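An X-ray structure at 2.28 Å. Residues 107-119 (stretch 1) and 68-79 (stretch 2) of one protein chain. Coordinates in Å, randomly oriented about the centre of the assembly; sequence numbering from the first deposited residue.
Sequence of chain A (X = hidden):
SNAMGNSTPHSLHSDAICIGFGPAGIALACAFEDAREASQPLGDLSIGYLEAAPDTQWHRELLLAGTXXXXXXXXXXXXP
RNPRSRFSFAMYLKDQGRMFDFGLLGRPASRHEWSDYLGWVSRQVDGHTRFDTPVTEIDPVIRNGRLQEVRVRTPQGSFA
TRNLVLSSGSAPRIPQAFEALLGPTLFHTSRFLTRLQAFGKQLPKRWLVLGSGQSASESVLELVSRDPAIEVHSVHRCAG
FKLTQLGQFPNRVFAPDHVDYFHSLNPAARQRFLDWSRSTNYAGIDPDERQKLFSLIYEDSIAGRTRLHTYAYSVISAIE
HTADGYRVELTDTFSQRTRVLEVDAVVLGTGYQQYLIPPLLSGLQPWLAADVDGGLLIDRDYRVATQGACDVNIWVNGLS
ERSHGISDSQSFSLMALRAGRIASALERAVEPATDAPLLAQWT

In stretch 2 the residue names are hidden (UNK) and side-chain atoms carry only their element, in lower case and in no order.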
# COMPACT_ATOMS: atom_id res chain seq x y z
N ARG A 107 5.83 1.01 -7.46
CA ARG A 107 6.83 0.98 -6.41
C ARG A 107 7.94 1.95 -6.81
O ARG A 107 8.00 2.40 -7.95
CB ARG A 107 7.40 -0.43 -6.21
CG ARG A 107 8.07 -1.06 -7.45
CD ARG A 107 9.03 -2.19 -7.12
NE ARG A 107 9.52 -2.88 -8.32
CZ ARG A 107 10.50 -2.44 -9.13
NH1 ARG A 107 11.14 -1.29 -8.92
NH2 ARG A 107 10.85 -3.18 -10.17
N PRO A 108 8.81 2.29 -5.86
CA PRO A 108 9.95 3.10 -6.25
C PRO A 108 10.92 2.28 -7.07
O PRO A 108 10.85 1.08 -7.06
CB PRO A 108 10.57 3.55 -4.93
CG PRO A 108 9.75 2.94 -3.84
CD PRO A 108 8.81 1.94 -4.44
N ALA A 109 11.78 2.98 -7.80
CA ALA A 109 12.75 2.41 -8.66
C ALA A 109 13.70 1.62 -7.82
O ALA A 109 13.96 1.99 -6.69
CB ALA A 109 13.51 3.52 -9.35
N SER A 110 14.28 0.57 -8.39
CA SER A 110 15.17 -0.28 -7.65
C SER A 110 16.57 0.31 -7.64
O SER A 110 16.92 1.16 -8.45
CB SER A 110 15.20 -1.70 -8.24
OG SER A 110 15.81 -1.69 -9.53
N ARG A 111 17.34 -0.15 -6.67
CA ARG A 111 18.75 0.14 -6.64
C ARG A 111 19.41 -0.13 -7.99
O ARG A 111 20.20 0.66 -8.48
CB ARG A 111 19.41 -0.73 -5.59
CG ARG A 111 20.92 -0.58 -5.55
CD ARG A 111 21.48 -0.96 -4.19
NE ARG A 111 20.82 -0.17 -3.13
CZ ARG A 111 21.03 -0.36 -1.84
NH1 ARG A 111 21.89 -1.29 -1.44
NH2 ARG A 111 20.37 0.38 -0.95
N HIS A 112 19.10 -1.26 -8.58
CA HIS A 112 19.70 -1.65 -9.86
C HIS A 112 19.35 -0.62 -10.96
O HIS A 112 20.22 -0.20 -11.72
CB HIS A 112 19.27 -3.09 -10.20
CG HIS A 112 19.59 -3.54 -11.58
ND1 HIS A 112 20.88 -3.63 -12.07
CD2 HIS A 112 18.78 -4.01 -12.57
CE1 HIS A 112 20.85 -4.10 -13.31
NE2 HIS A 112 19.59 -4.33 -13.64
N GLU A 113 18.10 -0.15 -10.97
CA GLU A 113 17.69 0.87 -11.92
C GLU A 113 18.41 2.20 -11.68
O GLU A 113 18.92 2.82 -12.63
CB GLU A 113 16.16 1.03 -11.98
CG GLU A 113 15.73 1.88 -13.18
CD GLU A 113 14.25 1.83 -13.54
OE1 GLU A 113 13.38 1.54 -12.68
OE2 GLU A 113 13.92 2.11 -14.72
N TRP A 114 18.48 2.65 -10.43
CA TRP A 114 19.23 3.88 -10.14
C TRP A 114 20.71 3.79 -10.53
O TRP A 114 21.27 4.77 -11.02
CB TRP A 114 19.13 4.25 -8.66
CG TRP A 114 17.83 4.81 -8.25
CD1 TRP A 114 16.88 4.21 -7.47
CD2 TRP A 114 17.33 6.07 -8.60
NE1 TRP A 114 15.81 5.06 -7.30
CE2 TRP A 114 16.08 6.21 -7.99
CE3 TRP A 114 17.81 7.12 -9.37
CZ2 TRP A 114 15.31 7.32 -8.15
CZ3 TRP A 114 17.05 8.21 -9.54
CH2 TRP A 114 15.83 8.32 -8.94
N SER A 115 21.34 2.63 -10.33
CA SER A 115 22.71 2.39 -10.84
C SER A 115 22.81 2.59 -12.34
O SER A 115 23.70 3.32 -12.82
CB SER A 115 23.19 0.96 -10.54
OG SER A 115 23.33 0.80 -9.15
N ASP A 116 21.93 1.91 -13.07
CA ASP A 116 21.89 2.06 -14.52
C ASP A 116 21.71 3.51 -14.94
O ASP A 116 22.42 4.00 -15.83
CB ASP A 116 20.76 1.22 -15.12
CG ASP A 116 20.88 1.10 -16.63
OD1 ASP A 116 21.83 0.44 -17.08
OD2 ASP A 116 20.06 1.65 -17.37
N TYR A 117 20.78 4.19 -14.29
CA TYR A 117 20.59 5.63 -14.52
C TYR A 117 21.89 6.37 -14.33
O TYR A 117 22.29 7.18 -15.14
CB TYR A 117 19.52 6.20 -13.57
CG TYR A 117 19.48 7.72 -13.45
CD1 TYR A 117 19.09 8.52 -14.51
CD2 TYR A 117 19.83 8.34 -12.24
CE1 TYR A 117 19.06 9.91 -14.38
CE2 TYR A 117 19.79 9.72 -12.10
CZ TYR A 117 19.41 10.49 -13.16
OH TYR A 117 19.41 11.84 -13.00
N LEU A 118 22.55 6.06 -13.24
CA LEU A 118 23.75 6.75 -12.88
C LEU A 118 24.86 6.53 -13.92
O LEU A 118 25.58 7.46 -14.29
CB LEU A 118 24.17 6.28 -11.50
CG LEU A 118 25.54 6.75 -11.09
CD1 LEU A 118 25.41 8.17 -10.58
CD2 LEU A 118 26.10 5.82 -10.03
N GLY A 119 25.00 5.31 -14.40
CA GLY A 119 25.92 5.05 -15.55
C GLY A 119 25.46 5.79 -16.79
O GLY A 119 26.26 6.29 -17.57
N UNK A 68 19.11 4.21 1.10
CA UNK A 68 17.65 4.16 1.03
C UNK A 68 17.19 4.88 -0.23
O UNK A 68 17.24 6.10 -0.32
c UNK A 68 17.03 4.80 2.29
o UNK A 68 14.93 4.14 1.40
o UNK A 68 14.90 5.50 3.14
c UNK A 68 15.52 4.81 2.27
N UNK A 69 16.77 4.09 -1.22
CA UNK A 69 16.28 4.63 -2.52
C UNK A 69 14.77 4.57 -2.56
O UNK A 69 14.16 4.63 -3.63
c UNK A 69 16.89 3.91 -3.79
c UNK A 69 15.51 1.74 -3.73
c UNK A 69 16.87 2.37 -3.71
c UNK A 69 18.33 4.31 -4.01
N UNK A 70 14.15 4.48 -1.40
CA UNK A 70 12.70 4.50 -1.32
C UNK A 70 12.31 5.99 -1.20
O UNK A 70 12.00 6.51 -0.11
c UNK A 70 10.73 3.51 -0.10
c UNK A 70 12.22 3.63 -0.17
n UNK A 70 10.25 2.55 0.67
o UNK A 70 10.01 4.28 -0.69
N UNK A 71 12.45 6.67 -2.33
CA UNK A 71 12.11 8.07 -2.49
C UNK A 71 11.52 8.33 -3.87
O UNK A 71 11.58 7.49 -4.79
c UNK A 71 13.30 8.98 -2.22
n UNK A 71 14.43 9.00 -4.47
c UNK A 71 14.47 8.76 -3.11
n UNK A 71 16.44 8.37 -4.03
c UNK A 71 15.74 8.37 -2.84
c UNK A 71 15.62 8.75 -5.00
N UNK A 72 10.96 9.51 -4.01
CA UNK A 72 10.27 9.87 -5.21
C UNK A 72 11.29 9.98 -6.35
O UNK A 72 12.44 10.35 -6.17
c UNK A 72 8.45 11.36 -6.04
n UNK A 72 8.71 12.03 -7.21
c UNK A 72 7.21 10.84 -6.16
n UNK A 72 6.73 11.23 -7.38
c UNK A 72 7.65 11.96 -7.99
c UNK A 72 9.48 11.17 -5.01
N UNK A 73 10.81 9.67 -7.55
CA UNK A 73 11.61 9.63 -8.76
C UNK A 73 12.15 11.03 -9.19
O UNK A 73 13.14 11.10 -9.83
c UNK A 73 9.74 9.70 -10.50
c UNK A 73 10.80 8.84 -9.82
c UNK A 73 11.69 8.15 -10.82
N UNK A 74 11.56 12.13 -8.75
CA UNK A 74 12.09 13.47 -9.01
C UNK A 74 13.36 13.79 -8.26
O UNK A 74 14.06 14.74 -8.62
c UNK A 74 9.90 14.32 -10.79
c UNK A 74 8.71 15.17 -8.93
c UNK A 74 8.76 14.43 -11.57
c UNK A 74 11.10 14.56 -8.58
c UNK A 74 7.59 14.94 -11.03
c UNK A 74 9.88 14.67 -9.46
c UNK A 74 7.58 15.32 -9.70
N UNK A 75 13.64 13.02 -7.23
CA UNK A 75 14.78 13.28 -6.38
C UNK A 75 15.96 12.48 -6.93
O UNK A 75 16.48 11.55 -6.28
n UNK A 75 13.95 13.86 -2.17
c UNK A 75 14.19 13.09 -1.10
n UNK A 75 13.36 12.10 -0.76
c UNK A 75 13.24 13.82 -4.52
c UNK A 75 12.81 13.71 -3.05
n UNK A 75 15.30 13.33 -0.39
c UNK A 75 14.42 12.94 -4.94
N UNK A 76 16.36 12.90 -8.14
CA UNK A 76 17.42 12.32 -8.94
C UNK A 76 18.63 13.24 -8.89
O UNK A 76 18.69 14.10 -8.00
c UNK A 76 16.57 13.36 -11.17
o UNK A 76 17.08 14.45 -10.89
o UNK A 76 15.74 13.28 -12.10
c UNK A 76 16.93 12.08 -10.39
N UNK A 77 19.59 13.09 -9.82
CA UNK A 77 20.85 13.85 -9.76
C UNK A 77 20.76 15.26 -10.25
O UNK A 77 21.75 15.99 -10.11
c UNK A 77 21.97 13.17 -10.55
c UNK A 77 23.36 12.29 -8.62
c UNK A 77 22.58 11.95 -9.89
c UNK A 77 23.46 11.22 -10.89
N UNK A 78 19.64 15.66 -10.86
CA UNK A 78 19.55 17.02 -11.46
C UNK A 78 18.28 17.79 -11.25
O UNK A 78 18.32 19.00 -11.15
c UNK A 78 21.19 16.47 -13.24
c UNK A 78 19.81 17.01 -12.98
c UNK A 78 18.78 16.17 -13.74
N UNK A 79 17.16 17.08 -11.22
CA UNK A 79 15.83 17.67 -11.27
C UNK A 79 15.56 18.66 -10.14
O UNK A 79 14.93 19.66 -10.39
c UNK A 79 13.35 17.09 -11.10
c UNK A 79 14.77 16.56 -11.30
o UNK A 79 14.85 15.83 -12.52
O HOH W 1 13.22 5.02 -6.18

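Position 68 has two side-chain carbons, the second carrying two oxygens, and it points away from stretch 1, touching nothing there. This is Asp68. Its carboxylate turns back on its own chain, where OD1 accepts from the backbone N of position 70 at 2.9 Å.

Position 69 has four carbons, forked at the first, with one arm two carbons long. It points toward stretch 1: its CB lies 3.7 Å from Trp114 CD1, and the carbon ending the longer arm lies 3.4 Å from Ala109 O. This is Ile69. A branched aliphatic chain can cover the indole and the helix entry together without needing a polar partner.

Position 70 shows two carbons, the second bearing one oxygen and one nitrogen, with the oxygen 3.4 Å from Pro108 CG. The amide identifies Asn70. OD1 faces the proline ring, while ND2 is hydrogen-bonded elsewhere in the structure.

At position 71 one carbon leads to a five-membered ring of three carbons and two nitrogens. CB points away, but the ring returns, bringing a ring carbon to 3.5 Å from Trp114 CZ2. This is His71. The two ring planes meet obliquely at 51°. ND1 donates to the backbone O of position 72 at 2.9 Å, which ties the ring to its own chain.

Position 72 has the same one carbon and ring of three carbons and two nitrogens but points away from stretch 1. It is His72, and its ND1 accepts from the backbone N of position 74 at 3.2 Å, within a type I turn.

Position 73 has three carbons, one carrying the other two. Its closest contact is through the main chain, with backbone O 4.0 Å from Trp114 CH2, at the edge of the indole. This is Val73, compact and apolar as suits a buried site.

Position 74 has one carbon followed by a six-carbon ring, directed away from stretch 1. This is Phe74, whose apolar ring suits its buried place.

Position 75 has three carbons, a nitrogen, then a carbon with two more nitrogens: Arg75. Its guanidinium leads away and is hydrogen-bonded elsewhere, while its N closes the turn on His72 O at 3.1 Å.

Position 76 carries two carbons, the second with two oxygens. Its CB lies 3.6 Å from Tyr117 OH and 4.0 Å from Trp114 CZ3. This is Asp76, whose OD1 accepts from the backbone N of position 78 at 2.8 Å and from the backbone N of position 79 at 2.7 Å, organising the chain that follows.

Position 77 has four carbons forked at the second, one terminal carbon packing 3.6 Å from Leu118 CD1. This is Leu77; its N donates a weak hydrogen bond to Tyr117 OH at 3.4 Å.

Position 78, three carbons forked at the first, meets Tyr117 at the limit of contact. This is Val78, again small and apolar in a buried site. Position 79, one carbon bearing an oxygen and a carbon, is Thr79; its OG1 donates to Asp76 OD2 at 2.7 Å.

The contact centres on Trp114, around which the irregular segment bends; further along the helix, Tyr117 and Leu118 meet Leu77. Water 1 accepts from Trp114 NE1 at 2.8 Å and lies 2.7 Å from Ile69 O and 3.2 Å from Ala109 O, acceptors that compete for its protons, linking backbone carbonyls of both stretches to the indole nitrogen.

Stretch 2 68-79: DINHHVFRDLVT
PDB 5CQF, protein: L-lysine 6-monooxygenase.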